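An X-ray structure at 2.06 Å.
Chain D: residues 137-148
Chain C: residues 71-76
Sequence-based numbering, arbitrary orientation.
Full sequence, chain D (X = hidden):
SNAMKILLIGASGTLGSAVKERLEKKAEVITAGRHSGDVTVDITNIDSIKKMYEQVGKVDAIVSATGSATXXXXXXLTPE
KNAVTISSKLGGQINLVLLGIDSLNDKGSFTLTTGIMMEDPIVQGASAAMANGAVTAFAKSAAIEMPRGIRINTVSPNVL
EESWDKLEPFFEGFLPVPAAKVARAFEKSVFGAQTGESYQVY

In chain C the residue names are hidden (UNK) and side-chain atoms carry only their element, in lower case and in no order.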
# COMPACT_ATOMS: atom_id res chain seq x y z
N ALA D 137 -4.31 2.22 4.28
CA ALA D 137 -3.41 3.06 5.08
C ALA D 137 -3.42 4.53 4.66
O ALA D 137 -3.41 5.40 5.53
CB ALA D 137 -2.00 2.51 5.03
N PHE D 138 -3.41 4.80 3.36
CA PHE D 138 -3.56 6.18 2.84
C PHE D 138 -4.81 6.87 3.40
O PHE D 138 -4.73 7.97 3.94
CB PHE D 138 -3.63 6.24 1.30
CG PHE D 138 -3.97 7.62 0.75
CD1 PHE D 138 -3.00 8.64 0.72
CD2 PHE D 138 -5.27 7.93 0.32
CE1 PHE D 138 -3.31 9.93 0.23
CE2 PHE D 138 -5.61 9.21 -0.15
CZ PHE D 138 -4.62 10.22 -0.20
N ALA D 139 -5.95 6.20 3.28
CA ALA D 139 -7.25 6.71 3.75
C ALA D 139 -7.30 6.98 5.26
O ALA D 139 -7.81 8.02 5.69
CB ALA D 139 -8.36 5.73 3.35
N LYS D 140 -6.77 6.04 6.05
CA LYS D 140 -6.69 6.20 7.51
C LYS D 140 -5.88 7.46 7.86
O LYS D 140 -6.35 8.28 8.66
CB LYS D 140 -6.09 4.97 8.18
CG LYS D 140 -6.13 5.01 9.71
CD LYS D 140 -5.50 3.77 10.33
CE LYS D 140 -5.44 3.85 11.87
NZ LYS D 140 -6.80 3.97 12.44
N SER D 141 -4.72 7.63 7.23
CA SER D 141 -3.88 8.82 7.45
C SER D 141 -4.48 10.11 6.89
O SER D 141 -4.52 11.13 7.56
CB SER D 141 -2.46 8.62 6.88
OG SER D 141 -1.54 9.55 7.43
N ALA D 142 -4.96 10.06 5.65
CA ALA D 142 -5.56 11.24 5.00
C ALA D 142 -6.72 11.85 5.81
O ALA D 142 -6.84 13.07 5.88
CB ALA D 142 -6.02 10.89 3.60
N ALA D 143 -7.53 10.99 6.43
CA ALA D 143 -8.67 11.38 7.26
C ALA D 143 -8.35 12.50 8.26
O ALA D 143 -9.18 13.38 8.51
CB ALA D 143 -9.23 10.15 7.98
N ILE D 144 -7.13 12.51 8.80
CA ILE D 144 -6.76 13.52 9.79
C ILE D 144 -6.33 14.88 9.19
O ILE D 144 -6.20 15.87 9.92
CB ILE D 144 -5.65 13.00 10.73
CG1 ILE D 144 -4.34 12.79 9.95
CG2 ILE D 144 -6.13 11.71 11.44
CD1 ILE D 144 -3.15 12.48 10.82
N GLU D 145 -6.13 14.93 7.87
CA GLU D 145 -5.73 16.17 7.20
C GLU D 145 -6.80 16.77 6.29
O GLU D 145 -6.55 17.75 5.60
CB GLU D 145 -4.44 15.95 6.38
CG GLU D 145 -3.18 15.81 7.24
CD GLU D 145 -1.93 15.83 6.39
OE1 GLU D 145 -1.34 14.74 6.16
OE2 GLU D 145 -1.56 16.94 5.93
N MSE D 146 -8.00 16.19 6.27
CA MSE D 146 -9.03 16.67 5.35
C MSE D 146 -9.51 18.05 5.73
O MSE D 146 -9.71 18.32 6.90
CB MSE D 146 -10.19 15.67 5.24
CG MSE D 146 -9.79 14.42 4.45
SE MSE D 146 -9.63 14.77 2.50
CE MSE D 146 -8.77 13.14 1.92
N PRO D 147 -9.62 18.95 4.74
CA PRO D 147 -10.15 20.29 5.02
C PRO D 147 -11.67 20.31 4.99
O PRO D 147 -12.27 19.37 4.46
CB PRO D 147 -9.61 21.14 3.87
CG PRO D 147 -9.44 20.17 2.71
CD PRO D 147 -9.26 18.78 3.31
N ARG D 148 -12.27 21.35 5.60
CA ARG D 148 -13.72 21.63 5.46
C ARG D 148 -14.69 20.47 5.85
O ARG D 148 -15.80 20.35 5.33
CB ARG D 148 -14.00 22.15 4.04
CG ARG D 148 -13.13 23.35 3.63
CD ARG D 148 -13.42 23.81 2.21
NE ARG D 148 -12.93 22.91 1.14
CZ ARG D 148 -13.71 22.09 0.44
NH1 ARG D 148 -13.18 21.36 -0.54
NH2 ARG D 148 -15.03 22.01 0.69
N UNK C 71 7.27 13.78 2.38
CA UNK C 71 6.46 14.32 3.48
C UNK C 71 5.84 15.61 3.02
O UNK C 71 6.56 16.54 2.73
c UNK C 71 7.36 13.41 5.65
c UNK C 71 7.54 11.20 7.37
c UNK C 71 7.27 14.59 4.73
c UNK C 71 8.29 11.21 6.19
c UNK C 71 8.20 12.32 5.33
c UNK C 71 6.63 13.38 6.83
c UNK C 71 6.71 12.29 7.69
N UNK C 72 4.52 15.66 2.96
CA UNK C 72 3.85 16.88 2.50
C UNK C 72 2.47 17.00 3.12
O UNK C 72 1.82 16.00 3.33
c UNK C 72 3.77 16.89 0.97
o UNK C 72 2.78 17.80 0.51
N UNK C 73 2.03 18.24 3.41
CA UNK C 73 0.62 18.38 3.76
C UNK C 73 -0.25 17.77 2.67
O UNK C 73 0.06 17.91 1.49
c UNK C 73 1.77 20.46 4.14
c UNK C 73 0.41 19.90 3.83
c UNK C 73 2.76 19.52 3.47
N UNK C 74 -1.31 17.08 3.09
CA UNK C 74 -2.20 16.38 2.17
C UNK C 74 -2.70 17.27 1.03
O UNK C 74 -2.67 16.86 -0.14
c UNK C 74 -5.72 14.98 2.95
c UNK C 74 -4.49 15.17 2.09
c UNK C 74 -3.37 15.78 2.93
c UNK C 74 -4.03 13.86 1.48
N UNK C 75 -3.15 18.48 1.37
CA UNK C 75 -3.72 19.40 0.37
C UNK C 75 -2.69 20.01 -0.58
O UNK C 75 -3.05 20.76 -1.49
c UNK C 75 -4.51 20.55 1.03
o UNK C 75 -3.61 21.34 1.83
c UNK C 75 -5.69 20.01 1.86
N UNK C 76 -1.41 19.71 -0.37
CA UNK C 76 -0.42 20.04 -1.40
C UNK C 76 0.35 18.83 -1.88
O UNK C 76 1.32 18.95 -2.62
c UNK C 76 1.29 22.64 0.86
o UNK C 76 2.40 22.96 1.35
o UNK C 76 0.33 23.44 0.77
c UNK C 76 0.48 21.22 -1.03
c UNK C 76 1.09 21.21 0.35
O HOH W 1 0.15 14.01 3.90
O HOH W 2 -3.14 19.23 4.70

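Position 71 of chain C carries seven side-chain carbons, one leading into a closed ring of six, with no hydroxyl oxygen on the ring. It lies out of reach of the chain D stretch. It is phenylalanine. Phe C71 is exposed, and its place in this contact sets no demand on its type.

Position 72 has one carbon followed by one oxygen, and this side chain keeps well clear of the chain D stretch, coming no nearer than 7.0 Å, from its CB to CB of Glu D145. The residue is serine. The hydroxyl turns back on its own chain: OG of Ser C72 donates to the backbone O of position 73 at 2.9 Å, a short reach that suits so small a side chain. The backbone O of Ser C72 accepts a hydrogen bond from water 1 at 2.7 Å, and the same water donates to OE1 of Glu D145 at 2.8 Å, bridging the chains.

At position 73 three carbons close a ring onto the backbone nitrogen, and the CA lies 3.4 Å from OE2 of Glu D145. The residue is proline. The ring restrains phi, here -53°, which agrees with the start of the short 3-10 segment that follows; O of Pro C73 also receives the backbone N of position 76 at 3.0 Å, closing that turn.

Position 74 shows four carbons, forked at the second, without polar atoms. Its CB points toward chain D and packs 3.6 Å from CB of Glu D145, while the fork reaches Phe D138, Ala D142 and the selenomethionine Met D146. This is leucine. CD2 of Leu C74 lies 3.7 Å from CE of Met D146 and 4.2 Å from CB of Ala D142; CD1 of Leu C74 approaches CZ of Phe D138 obliquely at 4.1 Å. A branched, wholly apolar side chain suits this pocket.

Position 75 has one carbon bearing an oxygen and a carbon, and the outer carbon rests 3.8 Å from CG of Pro D147. This is threonine. CG2 of Thr C75 makes that methyl-to-ring contact at an exposed site, and the backbone N of Thr C75 makes a weak 3.4 Å hydrogen bond to the O of water 2.

Position 76 has three carbons, the third carrying two oxygens, and lies out of reach of the chain D stretch. It is glutamate. Glu C76 is exposed, where a charged group can remain in solvent.

The contact joins apolar packing to a polar clamp. Leu C74 buries the most area, and its backbone N donates to OE2 of Glu D145 at 2.9 Å, nearly linear at 171°. Water 2 donates to that same OE2 at 3.0 Å. The carboxylate thus holds the turn's backbone while the leucine side chain fills the apolar pocket.

Chain C 71-76: FSPLTE
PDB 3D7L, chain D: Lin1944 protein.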